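3,4-dihydroxy-2-butanone 4-phosphate synthase (Acinetobacter baumannii, PDB 6MNZ) probably catalyses the conversion of D-ribulose 5-phosphate to formate and 3,4-dihydroxy-2-butanone 4-phosphate, a step of riboflavin biosynthesis. Local coordinates at residues 50-55 against 163-168; 40-45 against 103-108; 11-16 against 32-37; 85-90 against 127-132. One frame throughout, in Å; residues are numbered along the deposited sequence.

In the fold
All four contacts belong to the DHBP synthase part of the chain and gather round its mixed sheet. Interaction 3 is the buried one, an apolar seat for helix 6-15 on strand 31-36. Interactions 1, 2 and 4 are partly buried. Interactions 1 and 2 both use helix 42-52: its N-terminal part packs on helix 101-112 purely through hydrocarbon, while its C-terminal exit is tied to the end of strand 160-164 by one sound backbone bond and weaker polar contacts, close to the predicted catalytic Glu164. Interaction 4 bonds a loop to strand 127-131 mainly through backbone. Strands 31-36 and 160-164 are sheet neighbours, which brings interactions 1 and 3 into touch, and Ile127 of interaction 4 packs against Arg104 and Ile108 of interaction 2.

Interaction 1: 50-55 against 163-168; sequences THARGL and CEIIKE. With SO4 (sulfate ion), chain F.
Ala52 and Arg53 meet Ile165 and Ile166 where helix 42-52 runs out beside strand 160-164 of the DHBP synthase sheet; Arg53, with positive phi, turns the chain out of the helix and forms a single backbone bridge with Ile165. In the main chain, Ile166 N donates to Ala52 O (2.9 Å, N-H...O 160°). A CA-H...O contact joins Cys163 CA to Leu55 O at 3.4 Å. The apolar part is small: Ala52 CB rests on Ile165 CG1 (3.9 Å) and Cys163 SG. Among the side-chain bonds, Glu164, predicted to be essential for catalysis, takes a weak one at OE1 from Leu55 N (3.0 Å). The Arg53 chain bends at chi3 (-82°) and NE makes a weak bond of 3.2 Å to Thr50 O; NH1 gives another weak one to Lys167 O at 3.4 Å. Both oxygens lie at the guanidinium edge. On the helix side of the turn, a sulfate, probably from the crystallisation liquor, is shared with Lys184 and His185; His51 ND1 donates to its O1 in the ring plane at 2.9 Å, with the N-H...O angle a nearly straight 169°.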
loop_
_atom_site.group_PDB
_atom_site.type_symbol
_atom_site.label_atom_id
_atom_site.label_comp_id
_atom_site.label_asym_id
_atom_site.label_seq_id
_atom_site.Cartn_x
_atom_site.Cartn_y
_atom_site.Cartn_z
ATOM N N THR A 50 7.332 28.247 25.248
ATOM C CA THR A 50 8.440 29.021 25.797
ATOM C C THR A 50 9.726 28.208 25.883
ATOM O O THR A 50 10.787 28.682 25.469
ATOM C CB THR A 50 8.075 29.553 27.188
ATOM O OG1 THR A 50 6.812 30.231 27.131
ATOM C CG2 THR A 50 9.139 30.518 27.689
ATOM N N HIS A 51 9.672 27.037 26.511
ATOM C CA HIS A 51 10.866 26.263 26.819
ATOM C C HIS A 51 10.998 25.010 25.965
ATOM O O HIS A 51 12.050 24.362 26.005
ATOM C CB HIS A 51 10.872 25.884 28.304
ATOM C CG HIS A 51 10.668 27.048 29.223
ATOM N ND1 HIS A 51 11.630 28.016 29.413
ATOM C CD2 HIS A 51 9.557 27.496 29.857
ATOM C CE1 HIS A 51 11.152 28.959 30.205
ATOM N NE2 HIS A 51 9.891 28.675 30.476
ATOM N N ALA A 52 10.024 24.729 25.101
ATOM C CA ALA A 52 10.163 23.719 24.059
ATOM C C ALA A 52 10.116 24.309 22.660
ATOM O O ALA A 52 10.921 23.927 21.801
ATOM C CB ALA A 52 9.060 22.659 24.215
ATOM N N ARG A 53 9.148 25.176 22.380
ATOM C CA ARG A 53 9.152 26.024 21.194
ATOM C C ARG A 53 9.048 25.222 19.903
ATOM O O ARG A 53 9.350 25.740 18.821
ATOM C CB ARG A 53 10.403 26.912 21.164
ATOM C CG ARG A 53 10.427 27.960 22.268
ATOM C CD ARG A 53 11.772 28.671 22.359
ATOM N NE ARG A 53 12.756 27.898 23.115
ATOM C CZ ARG A 53 13.814 27.289 22.581
ATOM N NH1 ARG A 53 14.066 27.374 21.279
ATOM N NH2 ARG A 53 14.629 26.588 23.360
ATOM N N GLY A 54 8.506 24.008 19.975
ATOM C CA GLY A 54 7.981 23.325 18.814
ATOM C C GLY A 54 6.522 23.650 18.550
ATOM O O GLY A 54 5.935 24.571 19.121
ATOM N N LEU A 55 5.929 22.853 17.669
ATOM C CA LEU A 55 4.500 22.936 17.399
ATOM C C LEU A 55 3.727 22.276 18.534
ATOM O O LEU A 55 3.869 21.072 18.774
ATOM C CB LEU A 55 4.171 22.263 16.070
ATOM C CG LEU A 55 4.097 23.156 14.832
ATOM C CD1 LEU A 55 3.951 22.300 13.575
ATOM C CD2 LEU A 55 2.952 24.143 14.947
ATOM N N CYS A 163 4.599 18.754 22.192
ATOM C CA CYS A 163 5.353 19.860 21.616
ATOM C C CYS A 163 6.816 19.451 21.534
ATOM O O CYS A 163 7.402 19.051 22.544
ATOM C CB CYS A 163 5.192 21.130 22.461
ATOM S SG CYS A 163 5.811 22.655 21.701
ATOM N N GLU A 164 7.427 19.664 20.371
ATOM C CA GLU A 164 8.829 19.313 20.188
ATOM C C GLU A 164 9.721 20.201 21.048
ATOM O O GLU A 164 9.493 21.407 21.171
ATOM C CB GLU A 164 9.225 19.449 18.718
ATOM C CG GLU A 164 8.483 18.519 17.778
ATOM C CD GLU A 164 7.224 19.142 17.212
ATOM O OE1 GLU A 164 6.592 19.945 17.930
ATOM O OE2 GLU A 164 7.005 19.014 15.988
ATOM N N ILE A 165 10.791 19.614 21.577
ATOM C CA ILE A 165 11.741 20.321 22.429
ATOM C C ILE A 165 12.937 20.710 21.568
ATOM O O ILE A 165 13.719 19.851 21.143
ATOM C CB ILE A 165 12.161 19.467 23.632
ATOM C CG1 ILE A 165 10.960 19.242 24.556
ATOM C CG2 ILE A 165 13.301 20.137 24.398
ATOM C CD1 ILE A 165 11.190 18.203 25.640
ATOM N N ILE A 166 13.062 22.002 21.280
ATOM C CA ILE A 166 14.111 22.531 20.415
ATOM C C ILE A 166 15.126 23.257 21.287
ATOM O O ILE A 166 14.755 24.107 22.105
ATOM C CB ILE A 166 13.538 23.472 19.341
ATOM C CG1 ILE A 166 12.346 22.821 18.634
ATOM C CG2 ILE A 166 14.612 23.838 18.326
ATOM C CD1 ILE A 166 11.654 23.727 17.635
ATOM N N LYS A 167 16.405 22.951 21.084
ATOM C CA LYS A 167 17.455 23.579 21.873
ATOM C C LYS A 167 17.400 25.095 21.724
ATOM O O LYS A 167 16.932 25.629 20.714
ATOM C CB LYS A 167 18.825 23.055 21.444
ATOM C CG LYS A 167 19.041 21.579 21.760
ATOM C CD LYS A 167 20.382 21.079 21.242
ATOM C CE LYS A 167 21.538 21.872 21.832
ATOM N NZ LYS A 167 22.826 21.136 21.750
ATOM N N GLU A 168 17.879 25.792 22.758
ATOM C CA GLU A 168 18.241 27.197 22.604
ATOM C C GLU A 168 19.075 27.416 21.349
ATOM O O GLU A 168 18.760 28.292 20.535
ATOM C CB GLU A 168 19.001 27.673 23.843
ATOM C CG GLU A 168 19.257 29.171 23.891
ATOM C CD GLU A 168 20.382 29.540 24.840
ATOM O OE1 GLU A 168 21.448 28.892 24.776
ATOM O OE2 GLU A 168 20.278 30.598 25.496
HETATM S S SO4 F . 15.468 26.806 28.475
HETATM O O1 SO4 F . 14.309 27.694 28.488
HETATM O O2 SO4 F . 15.131 25.556 29.155
HETATM O O3 SO4 F . 15.853 26.531 27.092
HETATM O O4 SO4 F . 16.578 27.454 29.168
#

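Interaction 2: 40-45 against 103-108; sequences VRPEDI and ERAHTI
Arg104 turns its guanidinium obliquely to Ile45 CG2, and the touch itself is made lower down, by Arg104 CB on Ile45 CG2 at 4.1 Å; the polar end has its partner in Ile99 O, bound by NH2. Two further flat groups, the Arg41 guanidinium and the Asp44 carboxylate, are joined within 40-45. Arg41 NE meets Asp44 OD2 on its syn side, 26° out of the carboxylate plane, in a salt bridge of 2.9 Å and N-H...O angle 166°. The same OD2 takes a weak bond from Arg41 N (3.0 Å), so it holds the side chain of the N-cap residue firmly and its backbone N weakly, while Arg41 O accepts from both Asp44 N and Ile45 N to open helix 42-52. The N-terminal turn of that helix and the residues leading into it pack on helix 101-112 in this alpha/beta domain, with Val40, Ile45 and Ile108 all resting on Val161 of strand 160-164. Ala105, whose CA is nearest to that of Pro42, brings its CB to Pro42 N at 3.7 Å and to Ile45 CG1 at 3.8 Å. Ile45 and Ile108 reach toward each other tip to tip, CD1 to CD1 at 3.8 Å. Val40 CG1, placed between the backbone N and the carbonyl carbon (chi1 75°), meets Ile108 CG2 at 3.7 Å, the two side chains crossing at about a right angle.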
loop_
_atom_site.group_PDB
_atom_site.type_symbol
_atom_site.label_atom_id
_atom_site.label_comp_id
_atom_site.label_asym_id
_atom_site.label_seq_id
_atom_site.Cartn_x
_atom_site.Cartn_y
_atom_site.Cartn_z
ATOM N N VAL A 40 -4.908 19.893 30.491
ATOM C CA VAL A 40 -4.077 20.973 29.972
ATOM C C VAL A 40 -4.657 22.316 30.397
ATOM O O VAL A 40 -5.872 22.544 30.319
ATOM C CB VAL A 40 -3.954 20.878 28.443
ATOM C CG1 VAL A 40 -5.235 21.338 27.766
ATOM C CG2 VAL A 40 -2.763 21.697 27.959
ATOM N N ARG A 41 -3.781 23.234 30.780
ATOM C CA ARG A 41 -4.155 24.525 31.335
ATOM C C ARG A 41 -3.384 25.622 30.621
ATOM O O ARG A 41 -2.391 25.346 29.940
ATOM C CB ARG A 41 -3.873 24.584 32.844
ATOM C CG ARG A 41 -4.480 23.429 33.630
ATOM C CD ARG A 41 -3.900 23.334 35.030
ATOM N NE ARG A 41 -2.445 23.213 35.017
ATOM C CZ ARG A 41 -1.689 23.131 36.108
ATOM N NH1 ARG A 41 -2.250 22.927 37.292
ATOM N NH2 ARG A 41 -0.367 23.122 35.997
ATOM N N PRO A 42 -3.918 26.849 30.610
ATOM C CA PRO A 42 -3.212 27.956 29.950
ATOM C C PRO A 42 -1.713 27.954 30.203
ATOM O O PRO A 42 -0.923 28.002 29.255
ATOM C CB PRO A 42 -3.879 29.199 30.553
ATOM C CG PRO A 42 -5.282 28.753 30.856
ATOM C CD PRO A 42 -5.236 27.262 31.130
ATOM N N GLU A 43 -1.308 27.868 31.470
ATOM C CA GLU A 43 0.113 27.919 31.793
ATOM C C GLU A 43 0.870 26.707 31.269
ATOM O O GLU A 43 2.087 26.791 31.076
ATOM C CB GLU A 43 0.313 28.033 33.305
ATOM C CG GLU A 43 0.757 29.412 33.782
ATOM C CD GLU A 43 1.997 29.918 33.063
ATOM O OE1 GLU A 43 1.884 30.923 32.330
ATOM O OE2 GLU A 43 3.039 29.230 33.113
ATOM N N ASP A 44 0.170 25.619 30.942
ATOM C CA ASP A 44 0.838 24.467 30.344
ATOM C C ASP A 44 1.196 24.734 28.887
ATOM O O ASP A 44 2.336 24.498 28.470
ATOM C CB ASP A 44 -0.047 23.228 30.462
ATOM C CG ASP A 44 -0.184 22.746 31.892
ATOM O OD1 ASP A 44 0.831 22.307 32.470
ATOM O OD2 ASP A 44 -1.320 22.739 32.412
ATOM N N ILE A 45 0.272 25.323 28.125
ATOM C CA ILE A 45 0.585 25.712 26.753
ATOM C C ILE A 45 1.701 26.746 26.738
ATOM O O ILE A 45 2.599 26.702 25.888
ATOM C CB ILE A 45 -0.678 26.237 26.043
ATOM C CG1 ILE A 45 -1.816 25.218 26.135
ATOM C CG2 ILE A 45 -0.373 26.561 24.588
ATOM C CD1 ILE A 45 -1.466 23.845 25.598
ATOM N N GLU A 103 -6.313 30.656 25.070
ATOM C CA GLU A 103 -7.275 30.349 24.016
ATOM C C GLU A 103 -6.955 29.017 23.347
ATOM O O GLU A 103 -7.847 28.180 23.168
ATOM C CB GLU A 103 -7.297 31.475 22.983
ATOM C CG GLU A 103 -8.006 32.734 23.458
ATOM C CD GLU A 103 -8.323 33.700 22.326
ATOM O OE1 GLU A 103 -8.518 34.901 22.613
ATOM O OE2 GLU A 103 -8.569 33.235 21.192
ATOM N N ARG A 104 -5.671 28.746 23.110
ATOM C CA ARG A 104 -5.270 27.428 22.632
ATOM C C ARG A 104 -5.677 26.342 23.618
ATOM O O ARG A 104 -6.320 25.354 23.241
ATOM C CB ARG A 104 -3.761 27.399 22.396
ATOM C CG ARG A 104 -3.340 27.877 21.020
ATOM C CD ARG A 104 -1.859 27.650 20.787
ATOM N NE ARG A 104 -1.125 28.904 20.673
ATOM C CZ ARG A 104 0.197 28.987 20.586
ATOM N NH1 ARG A 104 0.929 27.883 20.563
ATOM N NH2 ARG A 104 0.785 30.173 20.506
ATOM N N ALA A 105 -5.294 26.498 24.886
ATOM C CA ALA A 105 -5.771 25.596 25.929
ATOM C C ALA A 105 -7.285 25.439 25.863
ATOM O O ALA A 105 -7.801 24.319 25.777
ATOM C CB ALA A 105 -5.339 26.113 27.302
ATOM N N HIS A 106 -8.000 26.560 25.746
ATOM C CA HIS A 106 -9.455 26.504 25.662
ATOM C C HIS A 106 -9.906 25.719 24.437
ATOM O O HIS A 106 -10.849 24.922 24.514
ATOM C CB HIS A 106 -10.026 27.922 25.633
ATOM C CG HIS A 106 -11.507 27.975 25.433
ATOM N ND1 HIS A 106 -12.342 26.925 25.747
ATOM C CD2 HIS A 106 -12.307 28.959 24.957
ATOM C CE1 HIS A 106 -13.570 27.212 25.354
ATOM N NE2 HIS A 106 -13.582 28.451 24.896
ATOM N N THR A 107 -9.206 25.881 23.312
ATOM C CA THR A 107 -9.549 25.118 22.117
ATOM C C THR A 107 -9.415 23.621 22.368
ATOM O O THR A 107 -10.254 22.828 21.925
ATOM C CB THR A 107 -8.665 25.551 20.946
ATOM O OG1 THR A 107 -8.999 26.892 20.564
ATOM C CG2 THR A 107 -8.856 24.621 19.752
ATOM N N ILE A 108 -8.319 23.208 23.008
ATOM C CA ILE A 108 -8.108 21.789 23.282
ATOM C C ILE A 108 -9.261 21.234 24.110
ATOM O O ILE A 108 -9.810 20.169 23.807
ATOM C CB ILE A 108 -6.756 21.577 23.984
ATOM C CG1 ILE A 108 -5.610 21.893 23.021
ATOM C CG2 ILE A 108 -6.636 20.150 24.504
ATOM C CD1 ILE A 108 -4.333 22.323 23.710
#

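Interaction 3: 11-16 against 32-37; sequences ADIRAG and DLVIAA
Ile13 reaches from helix 6-15 to strand 31-36 with two branches that land on different residues. Its CG2 meets Ala36 CB at 3.8 Å, methyl against methyl, the CB of Ala36 pointing toward the helix. The longer branch turns at chi2 (-70°), which brings CD1 over the strand backbone: it lies 3.4 Å from Val34 O and 3.8 Å from Ile35 CA, with Val34 CG1 at a looser 4.5 Å. Ile13 thus touches the backbone of Val34 and Ile35 with one branch and the Ala36 methyl with the other. Ile35 answers from the strand by another route. Its CG1 stands anti to the backbone N (chi1 -178°), and CD1 on the extended chain comes to 3.4 Å from Gly16 O. That glycine ends the helix in a Schellman motif, with positive phi and Gly16 N bonded back to Ile13 O at 3.0 Å, so the helix terminus itself is part of the packing surface. No hydrogen bond crosses the contact. Val19 of strand 19-22 touches both Ile13 and Val34, and Leu156 touches Ala36, adding more hydrocarbon around the contact. The axes of helix 11-15 and strand 32-36 approach to 7.3 Å, at 56°. Such an apolar seat, a helix laid obliquely on sheet strands, is the layered packing of an alpha/beta fold, here on the strand that carries Asp32, predicted to bind D-ribulose 5-phosphate.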
loop_
_atom_site.group_PDB
_atom_site.type_symbol
_atom_site.label_atom_id
_atom_site.label_comp_id
_atom_site.label_asym_id
_atom_site.label_seq_id
_atom_site.Cartn_x
_atom_site.Cartn_y
_atom_site.Cartn_z
ATOM N N ALA A 11 1.880 7.909 35.705
ATOM C CA ALA A 11 1.350 8.493 36.932
ATOM C C ALA A 11 1.383 10.015 36.878
ATOM O O ALA A 11 0.465 10.680 37.373
ATOM C CB ALA A 11 2.140 7.983 38.137
ATOM N N ASP A 12 2.429 10.585 36.278
ATOM C CA ASP A 12 2.503 12.035 36.140
ATOM C C ASP A 12 1.438 12.552 35.184
ATOM O O ASP A 12 0.799 13.576 35.452
ATOM C CB ASP A 12 3.894 12.443 35.663
ATOM C CG ASP A 12 4.876 12.592 36.805
ATOM O OD1 ASP A 12 5.901 13.278 36.619
ATOM O OD2 ASP A 12 4.560 12.129 37.921
ATOM N N ILE A 13 1.146 11.792 34.128
ATOM C CA ILE A 13 0.067 12.168 33.222
ATOM C C ILE A 13 -1.263 12.164 33.964
ATOM O O ILE A 13 -2.041 13.121 33.878
ATOM C CB ILE A 13 0.041 11.223 32.006
ATOM C CG1 ILE A 13 1.267 11.462 31.117
ATOM C CG2 ILE A 13 -1.242 11.407 31.211
ATOM C CD1 ILE A 13 1.260 12.791 30.374
ATOM N N ARG A 14 -1.487 11.147 34.797
ATOM C CA ARG A 14 -2.658 11.146 35.667
ATOM C C ARG A 14 -2.681 12.378 36.559
ATOM O O ARG A 14 -3.751 12.936 36.832
ATOM C CB ARG A 14 -2.673 9.869 36.508
ATOM C CG ARG A 14 -3.500 9.953 37.780
ATOM C CD ARG A 14 -3.936 8.568 38.238
ATOM N NE ARG A 14 -5.068 8.068 37.463
ATOM C CZ ARG A 14 -6.345 8.274 37.774
ATOM N NH1 ARG A 14 -6.672 8.871 38.914
ATOM N NH2 ARG A 14 -7.300 7.862 36.952
ATOM N N ALA A 15 -1.519 12.781 37.078
ATOM C CA ALA A 15 -1.446 13.942 37.956
ATOM C C ALA A 15 -1.592 15.268 37.218
ATOM O O ALA A 15 -1.713 16.305 37.877
ATOM C CB ALA A 15 -0.122 13.929 38.722
ATOM N N GLY A 16 -1.558 15.269 35.889
ATOM C CA GLY A 16 -1.665 16.499 35.133
ATOM C C GLY A 16 -0.362 17.215 34.861
ATOM O O GLY A 16 -0.392 18.377 34.438
ATOM N N ASP A 32 9.453 15.241 23.056
ATOM C CA ASP A 32 8.230 16.022 23.169
ATOM C C ASP A 32 7.816 16.079 24.630
ATOM O O ASP A 32 7.619 15.033 25.259
ATOM C CB ASP A 32 7.103 15.417 22.331
ATOM C CG ASP A 32 7.355 15.530 20.845
ATOM O OD1 ASP A 32 8.534 15.505 20.435
ATOM O OD2 ASP A 32 6.372 15.466 20.079
ATOM N N LEU A 33 7.545 17.284 25.122
ATOM C CA LEU A 33 6.631 17.432 26.245
ATOM C C LEU A 33 5.284 16.813 25.897
ATOM O O LEU A 33 4.872 16.807 24.735
ATOM C CB LEU A 33 6.451 18.906 26.603
ATOM C CG LEU A 33 7.691 19.687 27.040
ATOM C CD1 LEU A 33 7.361 21.174 27.109
ATOM C CD2 LEU A 33 8.215 19.189 28.377
ATOM N N VAL A 34 4.695 16.127 26.873
ATOM C CA VAL A 34 3.451 15.387 26.682
ATOM C C VAL A 34 2.620 15.557 27.944
ATOM O O VAL A 34 3.128 15.357 29.053
ATOM C CB VAL A 34 3.688 13.894 26.402
ATOM C CG1 VAL A 34 2.373 13.197 26.048
ATOM C CG2 VAL A 34 4.708 13.716 25.292
ATOM N N ILE A 35 1.399 16.063 27.787
ATOM C CA ILE A 35 0.477 16.238 28.901
ATOM C C ILE A 35 -0.897 15.744 28.472
ATOM O O ILE A 35 -1.272 15.837 27.300
ATOM C CB ILE A 35 0.414 17.711 29.362
ATOM C CG1 ILE A 35 -0.527 17.860 30.558
ATOM C CG2 ILE A 35 -0.026 18.615 28.214
ATOM C CD1 ILE A 35 -0.477 19.233 31.199
ATOM N N ALA A 36 -1.656 15.230 29.435
ATOM C CA ALA A 36 -3.025 14.816 29.164
ATOM C C ALA A 36 -3.849 16.013 28.710
ATOM O O ALA A 36 -3.980 16.999 29.442
ATOM C CB ALA A 36 -3.647 14.181 30.406
ATOM N N ALA A 37 -4.390 15.930 27.493
ATOM C CA ALA A 37 -5.188 17.025 26.955
ATOM C C ALA A 37 -6.314 17.415 27.899
ATOM O O ALA A 37 -6.648 18.599 28.012
ATOM C CB ALA A 37 -5.755 16.632 25.589
#

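Interaction 4: 85-90 against 127-132; sequences FTLSIE and IFPLMA
Ile127 O accepts from Glu90 N at 2.8 Å (N-H...O 157°), with a long CA-H...O contact from Ile89 CA at 3.6 Å. Ile127 N returns a bond to Glu90 O at 3.2 Å, which makes Glu90 and Ile127 an antiparallel hydrogen-bonded pair. At the other end Phe85 O accepts from Met131 N (3.3 Å) and also faces the CA-H of Leu130. Between the two ends the register shifts by one residue, and Leu87 N makes a weak bond to Pro129 O (3.1 Å). Pro129, which has no N-H to give, meets its neighbours with its ring instead: Glu90 CB sits 3.5 Å from Pro129 CG and Leu87 CD2 3.7 Å from Pro129 CB, both side chains crossing the proline at about a right angle. Ile89 and Phe128 lie side by side, pointing the same way; Ile89 CG2 stands over one face of the Phe128 ring, 4.1 Å from its centroid and 26° off the normal, a CH-pi contact. The loop thus borders strand 127-131, outermost in its sheet within this chain and bonded on its other flank to strand 57-60. Phe85 reaches on to Arg140, predicted to bind the substrate. With the polar bonds made by main-chain atoms and the side chains meeting mostly as hydrocarbon, the contact is consistent with an alignment set largely by backbone N-H and C=O groups.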
loop_
_atom_site.group_PDB
_atom_site.type_symbol
_atom_site.label_atom_id
_atom_site.label_comp_id
_atom_site.label_asym_id
_atom_site.label_seq_id
_atom_site.Cartn_x
_atom_site.Cartn_y
_atom_site.Cartn_z
ATOM N N PHE A 85 0.384 12.293 10.522
ATOM C CA PHE A 85 -1.048 12.505 10.322
ATOM C C PHE A 85 -1.458 13.775 11.061
ATOM O O PHE A 85 -2.039 13.743 12.146
ATOM C CB PHE A 85 -1.838 11.289 10.796
ATOM C CG PHE A 85 -1.183 9.979 10.474
ATOM C CD1 PHE A 85 -0.956 9.608 9.159
ATOM C CD2 PHE A 85 -0.853 9.090 11.484
ATOM C CE1 PHE A 85 -0.413 8.370 8.856
ATOM C CE2 PHE A 85 -0.306 7.854 11.188
ATOM C CZ PHE A 85 -0.081 7.496 9.872
ATOM N N THR A 86 -1.214 14.912 10.415
ATOM C CA THR A 86 -1.838 16.164 10.810
ATOM C C THR A 86 -3.288 16.217 10.335
ATOM O O THR A 86 -3.723 15.438 9.482
ATOM C CB THR A 86 -1.069 17.362 10.247
ATOM O OG1 THR A 86 -0.722 17.111 8.880
ATOM C CG2 THR A 86 0.196 17.620 11.056
ATOM N N LEU A 87 -4.060 17.085 10.980
ATOM C CA LEU A 87 -5.472 17.266 10.682
ATOM C C LEU A 87 -5.718 18.663 10.132
ATOM O O LEU A 87 -4.881 19.563 10.247
ATOM C CB LEU A 87 -6.321 17.040 11.937
ATOM C CG LEU A 87 -6.945 15.653 12.074
ATOM C CD1 LEU A 87 -5.902 14.573 11.866
ATOM C CD2 LEU A 87 -7.608 15.505 13.431
ATOM N N SER A 88 -6.948 18.876 9.666
ATOM C CA SER A 88 -7.503 20.220 9.606
ATOM C C SER A 88 -7.372 20.908 10.958
ATOM O O SER A 88 -7.503 20.276 12.010
ATOM C CB SER A 88 -8.972 20.170 9.180
ATOM O OG SER A 88 -9.100 19.833 7.808
ATOM N N ILE A 89 -6.952 22.173 10.920
ATOM C CA ILE A 89 -6.595 22.880 12.141
ATOM C C ILE A 89 -7.849 23.141 12.970
ATOM O O ILE A 89 -8.954 23.312 12.437
ATOM C CB ILE A 89 -5.866 24.197 11.819
ATOM C CG1 ILE A 89 -4.710 23.969 10.846
ATOM C CG2 ILE A 89 -5.319 24.811 13.088
ATOM C CD1 ILE A 89 -4.064 25.263 10.350
ATOM N N GLU A 90 -7.655 23.276 14.277
ATOM C CA GLU A 90 -8.734 23.231 15.251
ATOM C C GLU A 90 -8.851 24.586 15.934
ATOM O O GLU A 90 -7.839 25.224 16.244
ATOM C CB GLU A 90 -8.482 22.136 16.289
ATOM C CG GLU A 90 -9.655 21.200 16.518
ATOM C CD GLU A 90 -10.233 20.643 15.227
ATOM O OE1 GLU A 90 -9.521 20.667 14.201
ATOM O OE2 GLU A 90 -11.454 20.373 15.193
ATOM N N ILE A 127 -4.707 25.276 16.876
ATOM C CA ILE A 127 -4.342 23.996 17.467
ATOM C C ILE A 127 -4.347 22.950 16.364
ATOM O O ILE A 127 -5.170 23.011 15.443
ATOM C CB ILE A 127 -5.308 23.604 18.604
ATOM C CG1 ILE A 127 -5.038 24.453 19.853
ATOM C CG2 ILE A 127 -5.201 22.116 18.924
ATOM C CD1 ILE A 127 -3.648 24.288 20.435
ATOM N N PHE A 128 -3.397 22.017 16.433
ATOM C CA PHE A 128 -3.064 21.134 15.316
ATOM C C PHE A 128 -3.264 19.695 15.763
ATOM O O PHE A 128 -2.325 19.053 16.259
ATOM C CB PHE A 128 -1.632 21.368 14.844
ATOM C CG PHE A 128 -1.389 22.750 14.331
ATOM C CD1 PHE A 128 -1.745 23.081 13.034
ATOM C CD2 PHE A 128 -1.058 23.770 15.206
ATOM C CE1 PHE A 128 -1.666 24.380 12.590
ATOM C CE2 PHE A 128 -0.955 25.070 14.764
ATOM C CZ PHE A 128 -1.230 25.371 13.445
ATOM N N PRO A 129 -4.481 19.163 15.663
ATOM C CA PRO A 129 -4.722 17.803 16.154
ATOM C C PRO A 129 -4.049 16.772 15.267
ATOM O O PRO A 129 -3.808 16.999 14.079
ATOM C CB PRO A 129 -6.250 17.665 16.109
ATOM C CG PRO A 129 -6.779 19.068 15.994
ATOM C CD PRO A 129 -5.729 19.825 15.240
ATOM N N LEU A 130 -3.708 15.640 15.877
ATOM C CA LEU A 130 -3.052 14.539 15.186
ATOM C C LEU A 130 -3.821 13.257 15.455
ATOM O O LEU A 130 -4.211 12.990 16.597
ATOM C CB LEU A 130 -1.598 14.393 15.638
ATOM C CG LEU A 130 -0.777 15.683 15.621
ATOM C CD1 LEU A 130 0.603 15.455 16.213
ATOM C CD2 LEU A 130 -0.665 16.211 14.205
ATOM N N MET A 131 -4.117 12.516 14.391
ATOM C CA MET A 131 -4.924 11.303 14.474
ATOM C C MET A 131 -3.991 10.108 14.626
ATOM O O MET A 131 -3.276 9.745 13.686
ATOM C CB MET A 131 -5.798 11.166 13.231
ATOM C CG MET A 131 -6.948 10.185 13.364
ATOM S SD MET A 131 -7.888 10.011 11.831
ATOM C CE MET A 131 -6.891 8.801 10.961
ATOM N N ALA A 132 -4.001 9.494 15.805
ATOM C CA ALA A 132 -3.272 8.254 16.016
ATOM C C ALA A 132 -3.926 7.108 15.248
ATOM O O ALA A 132 -5.097 7.167 14.865
ATOM C CB ALA A 132 -3.203 7.923 17.507
#